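GH62 arabinofuranosidase (Podospora anserina, PDB 4N4B) probably removes terminal non-reducing alpha-L-arabinofuranosyl residues from xylan, as an alpha-L-arabinofuranosidase of glycoside hydrolase family 62. Local coordinates at residues 162-170 and 215-223; 236-246 and 257-268. All blocks are in the same frame, centred on the assembly; numbering follows the deposited sequence.

Interaction 1: residues 162-170 and 215-223; sequences YWVDMWVIC and FEAACVYSL. With TRS (2-amino-2-hydroxymethyl-propane-1,3-diol), chain D.
D165 OD2 is gripped by two donors. The backbone N of A217 meets it at 2.9 Å through a bent bond, on the anti side and somewhat out of the carboxylate plane. A hydroxyl of TRS, O2, donates to it at 2.6 Å; TRS is a buffer molecule probably from the crystallisation liquor. The other oxygen, D165 OD1, takes the TRS hydroxyl O3 at 2.7 Å. With CG anti to its carbonyl carbon (chi1 -60°), D165 holds both oxygens toward TRS. E216 CB packs against D165 OD2, and E216 OE2 takes a weak bond from the TRS amine. The strands run nearly parallel, 10° apart, but no direct backbone hydrogen bond joins them. One water joins D165 O to A218 N; a second bonds A218 O and, weakly, D165 O.

Further along, the indole of W167 lies across strand 216-222. C219 CA sits over the centre of its six-membered ring. W167 NE1 donates to V220 O at 2.8 Å, on a lone pair; this bond is also bent, the oxygen tilted from the indole plane. The indole edge meets the face of Y221, planes at 85°. Y221 OH bonds to I288 N.

These are the innermost strands of adjacent propeller blades. H285, a calcium ligand in a structure of this protein, touches D165 and also bonds TRS, as do D49 and Q121. Such polar groups round a polyol are consistent with a sugar-binding pocket.

Interaction 2: residues 236-246 and 257-268; sequences GTDGHRWFRSW and GLANTEQNPWAR
W242 forms the tightly packed part of this contact. Its indole stands between the loop 257-268 and the side chain of R244. The extended R268 chain runs over one face, with CD 3.7 Å from W242 CG. E262 CG lies over the same face, toward the six-membered ring. R244 CG packs on the opposite face. P265 CB touches W242 CE3 at 3.7 Å.

R244 bends at chi3 (70°), which turns its guanidinium toward the loop. NE and NH2 then grip N260 O side-on, at 2.8 Å from R244 NE, with the oxygen near the guanidinium plane. R244 NH1 forms a salt bridge with D209. An alanine here is likely to leave N260 O without this grip, lose the salt bridge to D209 and uncover that face of W242.

S245 fastens the loop beside this. Its N and OG reach A259 O from the same face of the carbonyl plane, OG at 2.8 Å. L258 and A259 both face S245, and W266 and A267 both face F243; each is a classic beta bulge.

The other end is looser and wetter. T237 and D238, in the exposed turn 236-239, meet E262 and R268. T237 N donates to E262 OE2 at 2.8 Å, on its syn lone pair. R268 NH2 pairs with D238 OD2 at 3.1 Å, and a water joins D238 OD1, H240 O and R268 NE.

Strand 241-248 is the third strand of its sheet. Strand 228-235 flanks it on one side, and the segment 257-268 borders it on the other before the chain goes on to strand 272-274.

From the N terminus, strand 164-170 comes first and opens one four-stranded blade. The chain runs through the rest of that blade, then enters the next with strand 216-222. Interaction 1 closes this loop of 44 residues and ties the two blades near the propeller centre. Interaction 2 follows in series, with neither nesting nor crossing. Its segments, 236-246 and 257-268, have 10 residues between them and fasten the outer part of the second blade to the loop that follows it. Their centres are about 17 Å apart. They still meet directly: E216 of interaction 1 forms a salt bridge with R241 of interaction 2, and F243 packs against A217.

Interaction 1: residues 162-170 and 215-223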
loop_
_atom_site.group_PDB
_atom_site.type_symbol
_atom_site.label_atom_id
_atom_site.label_comp_id
_atom_site.label_asym_id
_atom_site.label_seq_id
_atom_site.Cartn_x
_atom_site.Cartn_y
_atom_site.Cartn_z
ATOM N N TYR A 162 -15.908 -4.626 -1.771
ATOM C CA TYR A 162 -15.657 -3.724 -0.649
ATOM C C TYR A 162 -14.714 -2.616 -1.225
ATOM O O TYR A 162 -13.853 -2.882 -2.023
ATOM C CB TYR A 162 -14.893 -4.414 0.509
ATOM C CG TYR A 162 -15.671 -5.526 1.069
ATOM C CD1 TYR A 162 -16.542 -5.246 2.029
ATOM C CD2 TYR A 162 -15.548 -6.791 0.538
ATOM C CE1 TYR A 162 -17.330 -6.296 2.602
ATOM C CE2 TYR A 162 -16.311 -7.860 1.050
ATOM C CZ TYR A 162 -17.200 -7.559 2.053
ATOM O OH TYR A 162 -17.903 -8.642 2.542
ATOM N N TRP A 163 -14.988 -1.392 -0.804
ATOM C CA TRP A 163 -14.251 -0.238 -1.230
ATOM C C TRP A 163 -13.010 -0.051 -0.342
ATOM O O TRP A 163 -13.104 0.234 0.781
ATOM C CB TRP A 163 -15.180 0.977 -1.177
ATOM C CG TRP A 163 -14.630 2.234 -1.797
ATOM C CD1 TRP A 163 -13.667 2.350 -2.728
ATOM C CD2 TRP A 163 -15.092 3.552 -1.549
ATOM N NE1 TRP A 163 -13.487 3.668 -3.065
ATOM C CE2 TRP A 163 -14.363 4.418 -2.345
ATOM C CE3 TRP A 163 -16.090 4.079 -0.727
ATOM C CZ2 TRP A 163 -14.587 5.774 -2.353
ATOM C CZ3 TRP A 163 -16.271 5.435 -0.724
ATOM C CH2 TRP A 163 -15.535 6.249 -1.515
ATOM N N VAL A 164 -11.867 -0.243 -0.957
ATOM C CA VAL A 164 -10.625 -0.471 -0.231
ATOM C C VAL A 164 -9.429 0.157 -0.926
ATOM O O VAL A 164 -9.449 0.476 -2.052
ATOM C CB VAL A 164 -10.346 -1.990 -0.020
ATOM C CG1 VAL A 164 -11.490 -2.630 0.740
ATOM C CG2 VAL A 164 -10.094 -2.704 -1.348
ATOM N N ASP A 165 -8.382 0.307 -0.139
ATOM C CA ASP A 165 -7.035 0.522 -0.586
ATOM C C ASP A 165 -6.788 1.835 -1.355
ATOM O O ASP A 165 -6.521 1.853 -2.490
ATOM C CB ASP A 165 -6.522 -0.738 -1.296
ATOM C CG ASP A 165 -6.519 -1.970 -0.370
ATOM O OD1 ASP A 165 -6.648 -1.761 0.805
ATOM O OD2 ASP A 165 -6.363 -3.047 -0.843
ATOM N N MET A 166 -6.855 2.903 -0.578
ATOM C CA MET A 166 -6.804 4.275 -1.031
ATOM C C MET A 166 -5.368 4.753 -1.231
ATOM O O MET A 166 -4.549 4.559 -0.430
ATOM C CB MET A 166 -7.544 5.181 -0.038
ATOM C CG MET A 166 -8.847 4.618 0.465
ATOM S SD MET A 166 -10.043 4.401 -0.901
ATOM C CE MET A 166 -11.418 3.580 -0.010
ATOM N N TRP A 167 -5.134 5.388 -2.356
ATOM C CA TRP A 167 -3.764 5.769 -2.720
ATOM C C TRP A 167 -3.748 7.127 -3.403
ATOM O O TRP A 167 -4.394 7.271 -4.447
ATOM C CB TRP A 167 -3.132 4.707 -3.670
ATOM C CG TRP A 167 -1.770 5.029 -4.031
ATOM C CD1 TRP A 167 -1.301 5.879 -5.048
ATOM C CD2 TRP A 167 -0.589 4.477 -3.430
ATOM N NE1 TRP A 167 0.066 5.881 -5.039
ATOM C CE2 TRP A 167 0.558 5.030 -4.072
ATOM C CE3 TRP A 167 -0.365 3.592 -2.378
ATOM C CZ2 TRP A 167 1.830 4.708 -3.753
ATOM C CZ3 TRP A 167 0.949 3.283 -2.035
ATOM C CH2 TRP A 167 1.998 3.844 -2.678
ATOM N N VAL A 168 -2.999 8.086 -2.885
ATOM C CA VAL A 168 -2.810 9.411 -3.544
ATOM C C VAL A 168 -1.463 9.456 -4.159
ATOM O O VAL A 168 -0.430 9.027 -3.637
ATOM C CB VAL A 168 -2.934 10.505 -2.493
ATOM C CG1 VAL A 168 -2.524 11.893 -3.042
ATOM C CG2 VAL A 168 -4.362 10.589 -1.893
ATOM N N ILE A 169 -1.438 10.087 -5.341
ATOM C CA ILE A 169 -0.194 10.509 -5.995
ATOM C C ILE A 169 -0.506 11.844 -6.729
ATOM O O ILE A 169 -1.495 11.955 -7.391
ATOM C CB ILE A 169 0.399 9.493 -6.976
ATOM C CG1 ILE A 169 1.674 10.014 -7.651
ATOM C CG2 ILE A 169 -0.596 8.965 -7.978
ATOM C CD1 ILE A 169 2.418 8.992 -8.478
ATOM N N CYS A 170 0.426 12.813 -6.537
ATOM C CA CYS A 170 0.307 14.127 -7.243
ATOM C C CYS A 170 1.447 14.313 -8.156
ATOM O O CYS A 170 2.523 13.803 -7.982
ATOM C CB CYS A 170 0.306 15.249 -6.208
ATOM S SG CYS A 170 -0.832 15.095 -4.795
ATOM N N PHE A 215 -7.195 -7.011 -8.198
ATOM C CA PHE A 215 -8.008 -7.170 -7.023
ATOM C C PHE A 215 -7.998 -5.963 -6.042
ATOM O O PHE A 215 -9.016 -5.370 -5.755
ATOM C CB PHE A 215 -7.683 -8.516 -6.284
ATOM C CG PHE A 215 -8.626 -8.904 -5.204
ATOM C CD1 PHE A 215 -9.957 -9.064 -5.488
ATOM C CD2 PHE A 215 -8.221 -9.142 -3.939
ATOM C CE1 PHE A 215 -10.862 -9.403 -4.499
ATOM C CE2 PHE A 215 -9.087 -9.528 -2.952
ATOM C CZ PHE A 215 -10.428 -9.673 -3.210
ATOM N N GLU A 216 -6.799 -5.640 -5.550
ATOM C CA GLU A 216 -6.674 -4.586 -4.508
ATOM C C GLU A 216 -5.238 -4.233 -4.418
ATOM O O GLU A 216 -4.380 -4.538 -5.183
ATOM C CB GLU A 216 -7.342 -5.035 -3.217
ATOM C CG GLU A 216 -6.622 -6.106 -2.492
ATOM C CD GLU A 216 -7.401 -6.763 -1.372
ATOM O OE1 GLU A 216 -8.540 -6.400 -1.065
ATOM O OE2 GLU A 216 -6.827 -7.654 -0.697
ATOM N N ALA A 217 -4.988 -3.375 -3.393
ATOM C CA ALA A 217 -3.622 -3.011 -2.933
ATOM C C ALA A 217 -2.798 -2.300 -3.968
ATOM O O ALA A 217 -1.638 -2.620 -4.232
ATOM C CB ALA A 217 -2.955 -4.235 -2.388
ATOM N N ALA A 218 -3.405 -1.356 -4.696
ATOM C CA ALA A 218 -2.663 -0.598 -5.707
ATOM C C ALA A 218 -1.558 0.240 -5.073
ATOM O O ALA A 218 -1.712 0.783 -3.958
ATOM C CB ALA A 218 -3.601 0.250 -6.510
ATOM N N CYS A 219 -0.477 0.372 -5.834
ATOM C CA CYS A 219 0.553 1.390 -5.650
ATOM C C CYS A 219 0.787 2.136 -6.959
ATOM O O CYS A 219 0.816 1.482 -8.002
ATOM C CB CYS A 219 1.913 0.861 -5.203
ATOM S SG CYS A 219 1.947 -0.231 -3.741
ATOM N N VAL A 220 0.871 3.450 -6.907
ATOM C CA VAL A 220 1.232 4.280 -8.117
ATOM C C VAL A 220 2.427 5.143 -7.719
ATOM O O VAL A 220 2.283 5.953 -6.801
ATOM C CB VAL A 220 0.040 5.081 -8.624
ATOM C CG1 VAL A 220 0.457 5.721 -9.940
ATOM C CG2 VAL A 220 -1.190 4.133 -8.760
ATOM N N TYR A 221 3.530 4.951 -8.413
ATOM C CA TYR A 221 4.762 5.665 -8.128
ATOM C C TYR A 221 5.234 6.471 -9.333
ATOM O O TYR A 221 4.989 6.072 -10.457
ATOM C CB TYR A 221 5.840 4.690 -7.750
ATOM C CG TYR A 221 5.624 3.894 -6.494
ATOM C CD1 TYR A 221 5.653 4.544 -5.310
ATOM C CD2 TYR A 221 5.361 2.541 -6.541
ATOM C CE1 TYR A 221 5.442 3.914 -4.112
ATOM C CE2 TYR A 221 5.162 1.843 -5.309
ATOM C CZ TYR A 221 5.222 2.536 -4.133
ATOM O OH TYR A 221 5.044 1.885 -2.921
ATOM N N SER A 222 5.949 7.521 -9.037
ATOM C CA SER A 222 6.697 8.219 -10.078
ATOM C C SER A 222 8.121 7.736 -10.101
ATOM O O SER A 222 8.709 7.239 -9.150
ATOM C CB SER A 222 6.663 9.722 -9.865
ATOM O OG SER A 222 7.297 10.161 -8.700
ATOM N N LEU A 223 8.702 7.826 -11.350
ATOM C CA LEU A 223 10.048 7.357 -11.649
ATOM C C LEU A 223 10.938 8.543 -12.004
ATOM O O LEU A 223 10.421 9.546 -12.509
ATOM C CB LEU A 223 10.008 6.360 -12.758
ATOM C CG LEU A 223 9.125 5.056 -12.547
ATOM C CD1 LEU A 223 8.940 4.319 -13.849
ATOM C CD2 LEU A 223 9.863 4.220 -11.548
HETATM C C TRS D . -7.277 -5.135 2.835
HETATM C C1 TRS D . -7.424 -5.035 4.343
HETATM C C2 TRS D . -5.941 -4.595 2.245
HETATM C C3 TRS D . -8.485 -4.464 2.115
HETATM N N TRS D . -7.279 -6.583 2.343
HETATM O O1 TRS D . -6.287 -5.746 5.050
HETATM O O2 TRS D . -5.747 -4.930 0.849
HETATM O O3 TRS D . -8.385 -3.093 2.467
HETATM O O HOH W 1 -6.075 -0.093 -4.537
HETATM O O HOH W 2 -3.802 1.257 -2.275
#

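Interaction 2: residues 236-246 and 257-268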
loop_
_atom_site.group_PDB
_atom_site.type_symbol
_atom_site.label_atom_id
_atom_site.label_comp_id
_atom_site.label_asym_id
_atom_site.label_seq_id
_atom_site.Cartn_x
_atom_site.Cartn_y
_atom_site.Cartn_z
ATOM N N GLY A 236 -3.793 -15.643 -7.733
ATOM C CA GLY A 236 -3.386 -16.524 -8.817
ATOM C C GLY A 236 -4.285 -17.776 -8.882
ATOM O O GLY A 236 -5.092 -18.027 -8.027
ATOM N N THR A 237 -4.045 -18.497 -9.983
ATOM C CA THR A 237 -4.740 -19.797 -10.165
ATOM C C THR A 237 -4.491 -20.754 -9.032
ATOM O O THR A 237 -5.450 -21.498 -8.640
ATOM C CB THR A 237 -4.302 -20.403 -11.493
ATOM O OG1 THR A 237 -2.872 -20.413 -11.557
ATOM C CG2 THR A 237 -4.764 -19.474 -12.506
ATOM N N ASP A 238 -3.334 -20.680 -8.373
ATOM C CA ASP A 238 -3.055 -21.445 -7.164
ATOM C C ASP A 238 -3.664 -20.909 -5.886
ATOM O O ASP A 238 -3.425 -21.467 -4.817
ATOM C CB ASP A 238 -1.556 -21.583 -6.986
ATOM C CG ASP A 238 -0.792 -20.214 -6.890
ATOM O OD1 ASP A 238 -1.415 -19.150 -6.781
ATOM O OD2 ASP A 238 0.446 -20.323 -6.894
ATOM N N GLY A 239 -4.357 -19.758 -5.960
ATOM C CA GLY A 239 -4.977 -19.223 -4.788
ATOM C C GLY A 239 -4.110 -18.225 -4.040
ATOM O O GLY A 239 -4.615 -17.631 -3.096
ATOM N N HIS A 240 -2.875 -18.114 -4.404
ATOM C CA HIS A 240 -1.951 -17.227 -3.621
ATOM C C HIS A 240 -1.828 -15.880 -4.265
ATOM O O HIS A 240 -1.991 -15.634 -5.454
ATOM C CB HIS A 240 -0.560 -17.880 -3.599
ATOM C CG HIS A 240 -0.557 -19.156 -2.814
ATOM N ND1 HIS A 240 -0.283 -20.400 -3.363
ATOM C CD2 HIS A 240 -0.877 -19.357 -1.529
ATOM C CE1 HIS A 240 -0.382 -21.304 -2.423
ATOM N NE2 HIS A 240 -0.788 -20.722 -1.322
ATOM N N ARG A 241 -1.583 -14.884 -3.401
ATOM C CA ARG A 241 -1.475 -13.492 -3.790
ATOM C C ARG A 241 -0.154 -13.217 -4.514
ATOM O O ARG A 241 0.891 -13.824 -4.221
ATOM C CB ARG A 241 -1.561 -12.624 -2.559
ATOM C CG ARG A 241 -2.801 -12.797 -1.689
ATOM C CD ARG A 241 -4.070 -12.698 -2.515
ATOM N NE ARG A 241 -5.254 -12.738 -1.665
ATOM C CZ ARG A 241 -5.985 -11.696 -1.293
ATOM N NH1 ARG A 241 -5.560 -10.449 -1.544
ATOM N NH2 ARG A 241 -7.095 -11.916 -0.570
ATOM N N TRP A 242 -0.197 -12.304 -5.466
ATOM C CA TRP A 242 0.947 -11.870 -6.211
ATOM C C TRP A 242 0.708 -10.469 -6.751
ATOM O O TRP A 242 -0.413 -9.950 -6.682
ATOM C CB TRP A 242 1.270 -12.838 -7.346
ATOM C CG TRP A 242 0.261 -13.023 -8.422
ATOM C CD1 TRP A 242 -1.027 -13.512 -8.262
ATOM C CD2 TRP A 242 0.371 -12.579 -9.764
ATOM N NE1 TRP A 242 -1.657 -13.524 -9.499
ATOM C CE2 TRP A 242 -0.812 -12.964 -10.430
ATOM C CE3 TRP A 242 1.394 -11.993 -10.510
ATOM C CZ2 TRP A 242 -1.025 -12.701 -11.779
ATOM C CZ3 TRP A 242 1.217 -11.811 -11.873
ATOM C CH2 TRP A 242 -0.004 -12.159 -12.491
ATOM N N PHE A 243 1.740 -9.863 -7.313
ATOM C CA PHE A 243 1.682 -8.501 -7.855
ATOM C C PHE A 243 1.913 -8.508 -9.376
ATOM O O PHE A 243 2.869 -9.102 -9.899
ATOM C CB PHE A 243 2.709 -7.582 -7.172
ATOM C CG PHE A 243 2.192 -7.081 -5.868
ATOM C CD1 PHE A 243 1.352 -5.976 -5.745
ATOM C CD2 PHE A 243 2.521 -7.806 -4.724
ATOM C CE1 PHE A 243 0.888 -5.595 -4.467
ATOM C CE2 PHE A 243 2.027 -7.399 -3.513
ATOM C CZ PHE A 243 1.179 -6.344 -3.408
ATOM N N ARG A 244 1.085 -7.665 -9.997
ATOM C CA ARG A 244 1.210 -7.307 -11.422
ATOM C C ARG A 244 1.604 -5.856 -11.517
ATOM O O ARG A 244 1.363 -5.036 -10.643
ATOM C CB ARG A 244 -0.182 -7.435 -12.004
ATOM C CG ARG A 244 -0.783 -8.791 -11.892
ATOM C CD ARG A 244 -2.135 -8.955 -12.581
ATOM N NE ARG A 244 -1.976 -8.925 -14.040
ATOM C CZ ARG A 244 -2.902 -8.532 -14.870
ATOM N NH1 ARG A 244 -4.047 -8.085 -14.473
ATOM N NH2 ARG A 244 -2.616 -8.547 -16.168
ATOM N N SER A 245 2.289 -5.526 -12.618
ATOM C CA SER A 245 2.857 -4.195 -12.865
ATOM C C SER A 245 2.665 -3.694 -14.305
ATOM O O SER A 245 2.602 -4.482 -15.300
ATOM C CB SER A 245 4.323 -4.216 -12.598
ATOM O OG SER A 245 5.102 -5.110 -13.363
ATOM N N TRP A 246 2.552 -2.382 -14.363
ATOM C CA TRP A 246 2.375 -1.639 -15.640
ATOM C C TRP A 246 3.145 -0.351 -15.493
ATOM O O TRP A 246 3.481 0.169 -14.412
ATOM C CB TRP A 246 0.921 -1.262 -15.857
ATOM C CG TRP A 246 -0.059 -2.360 -16.034
ATOM C CD1 TRP A 246 -0.699 -2.806 -17.226
ATOM C CD2 TRP A 246 -0.682 -3.186 -15.019
ATOM N NE1 TRP A 246 -1.522 -3.771 -16.995
ATOM C CE2 TRP A 246 -1.586 -4.064 -15.641
ATOM C CE3 TRP A 246 -0.556 -3.226 -13.604
ATOM C CZ2 TRP A 246 -2.415 -4.933 -14.940
ATOM C CZ3 TRP A 246 -1.318 -4.084 -12.908
ATOM C CH2 TRP A 246 -2.236 -4.941 -13.548
ATOM N N GLY A 257 1.660 -3.052 -19.975
ATOM C CA GLY A 257 2.140 -4.117 -19.094
ATOM C C GLY A 257 3.583 -4.108 -19.030
ATOM O O GLY A 257 4.321 -3.799 -19.974
ATOM N N LEU A 258 4.094 -4.295 -17.808
ATOM C CA LEU A 258 5.497 -4.445 -17.499
ATOM C C LEU A 258 5.794 -5.901 -17.244
ATOM O O LEU A 258 6.162 -6.685 -18.121
ATOM C CB LEU A 258 5.943 -3.511 -16.408
ATOM C CG LEU A 258 7.431 -3.578 -16.081
ATOM C CD1 LEU A 258 8.371 -3.084 -17.211
ATOM C CD2 LEU A 258 7.746 -2.847 -14.774
ATOM N N ALA A 259 5.448 -6.372 -16.044
ATOM C CA ALA A 259 5.523 -7.764 -15.614
ATOM C C ALA A 259 4.208 -8.047 -14.976
ATOM O O ALA A 259 3.991 -7.677 -13.804
ATOM C CB ALA A 259 6.708 -7.941 -14.633
ATOM N N ASN A 260 3.256 -8.615 -15.701
ATOM C CA ASN A 260 1.900 -8.743 -15.235
ATOM C C ASN A 260 1.230 -10.078 -15.566
ATOM O O ASN A 260 0.010 -10.176 -15.616
ATOM C CB ASN A 260 1.028 -7.553 -15.767
ATOM C CG ASN A 260 0.806 -7.578 -17.246
ATOM O OD1 ASN A 260 1.316 -8.426 -17.963
ATOM N ND2 ASN A 260 0.118 -6.553 -17.704
ATOM N N THR A 261 2.081 -11.087 -15.718
ATOM C CA THR A 261 1.559 -12.438 -15.875
ATOM C C THR A 261 2.102 -13.364 -14.835
ATOM O O THR A 261 3.157 -13.029 -14.238
ATOM C CB THR A 261 1.986 -13.009 -17.286
ATOM O OG1 THR A 261 3.362 -13.071 -17.446
ATOM C CG2 THR A 261 1.391 -12.169 -18.441
ATOM N N GLU A 262 1.479 -14.503 -14.595
ATOM C CA GLU A 262 2.061 -15.428 -13.612
ATOM C C GLU A 262 3.437 -15.895 -14.008
ATOM O O GLU A 262 4.324 -16.131 -13.151
ATOM C CB GLU A 262 1.149 -16.584 -13.327
ATOM C CG GLU A 262 -0.130 -16.219 -12.608
ATOM C CD GLU A 262 -0.937 -17.405 -12.094
ATOM O OE1 GLU A 262 -0.459 -18.585 -12.265
ATOM O OE2 GLU A 262 -2.028 -17.282 -11.567
ATOM N N GLN A 263 3.700 -16.067 -15.303
ATOM C CA GLN A 263 5.029 -16.495 -15.791
ATOM C C GLN A 263 6.054 -15.397 -15.756
ATOM O O GLN A 263 7.271 -15.640 -15.619
ATOM C CB GLN A 263 4.904 -16.976 -17.252
ATOM C CG GLN A 263 3.834 -18.021 -17.376
ATOM C CD GLN A 263 2.441 -17.523 -17.897
ATOM O OE1 GLN A 263 1.771 -16.568 -17.347
ATOM N NE2 GLN A 263 1.952 -18.250 -18.997
ATOM N N ASN A 264 5.569 -14.121 -15.820
ATOM C CA ASN A 264 6.432 -12.987 -15.725
ATOM C C ASN A 264 5.824 -11.946 -14.781
ATOM O O ASN A 264 5.233 -10.986 -15.202
ATOM C CB ASN A 264 6.661 -12.295 -17.049
ATOM C CG ASN A 264 7.694 -11.213 -16.941
ATOM O OD1 ASN A 264 8.699 -11.312 -16.223
ATOM N ND2 ASN A 264 7.451 -10.150 -17.628
ATOM N N PRO A 265 5.904 -12.237 -13.469
ATOM C CA PRO A 265 5.211 -11.475 -12.453
ATOM C C PRO A 265 6.076 -10.363 -11.946
ATOM O O PRO A 265 7.265 -10.371 -11.993
ATOM C CB PRO A 265 4.948 -12.462 -11.343
ATOM C CG PRO A 265 6.109 -13.407 -11.428
ATOM C CD PRO A 265 6.429 -13.516 -12.890
ATOM N N TRP A 266 5.431 -9.340 -11.398
ATOM C CA TRP A 266 6.200 -8.387 -10.607
ATOM C C TRP A 266 6.819 -8.994 -9.334
ATOM O O TRP A 266 8.021 -8.964 -9.176
ATOM C CB TRP A 266 5.445 -7.061 -10.319
ATOM C CG TRP A 266 6.365 -5.949 -9.850
ATOM C CD1 TRP A 266 7.173 -5.203 -10.653
ATOM C CD2 TRP A 266 6.570 -5.427 -8.527
ATOM N NE1 TRP A 266 7.874 -4.297 -9.953
ATOM C CE2 TRP A 266 7.555 -4.405 -8.616
ATOM C CE3 TRP A 266 6.110 -5.771 -7.264
ATOM C CZ2 TRP A 266 8.020 -3.743 -7.528
ATOM C CZ3 TRP A 266 6.531 -5.107 -6.179
ATOM C CH2 TRP A 266 7.470 -4.067 -6.286
ATOM N N ALA A 267 5.962 -9.641 -8.556
ATOM C CA ALA A 267 6.438 -10.401 -7.366
ATOM C C ALA A 267 5.430 -11.505 -7.105
ATOM O O ALA A 267 4.220 -11.296 -7.058
ATOM C CB ALA A 267 6.587 -9.516 -6.128
ATOM N N ARG A 268 5.983 -12.743 -6.966
ATOM C CA ARG A 268 5.170 -13.936 -6.837
ATOM C C ARG A 268 6.098 -15.006 -6.261
ATOM O O ARG A 268 7.286 -14.886 -6.313
ATOM C CB ARG A 268 4.570 -14.337 -8.209
ATOM C CG ARG A 268 3.623 -15.499 -8.209
ATOM C CD ARG A 268 2.746 -15.602 -9.517
ATOM N NE ARG A 268 1.866 -16.756 -9.440
ATOM C CZ ARG A 268 2.262 -17.988 -9.829
ATOM N NH1 ARG A 268 3.375 -18.194 -10.445
ATOM N NH2 ARG A 268 1.486 -18.995 -9.525
HETATM O O HOH W 3 -0.145 -16.867 -7.369
HETATM O O HOH W 4 -1.311 -9.796 -18.689
#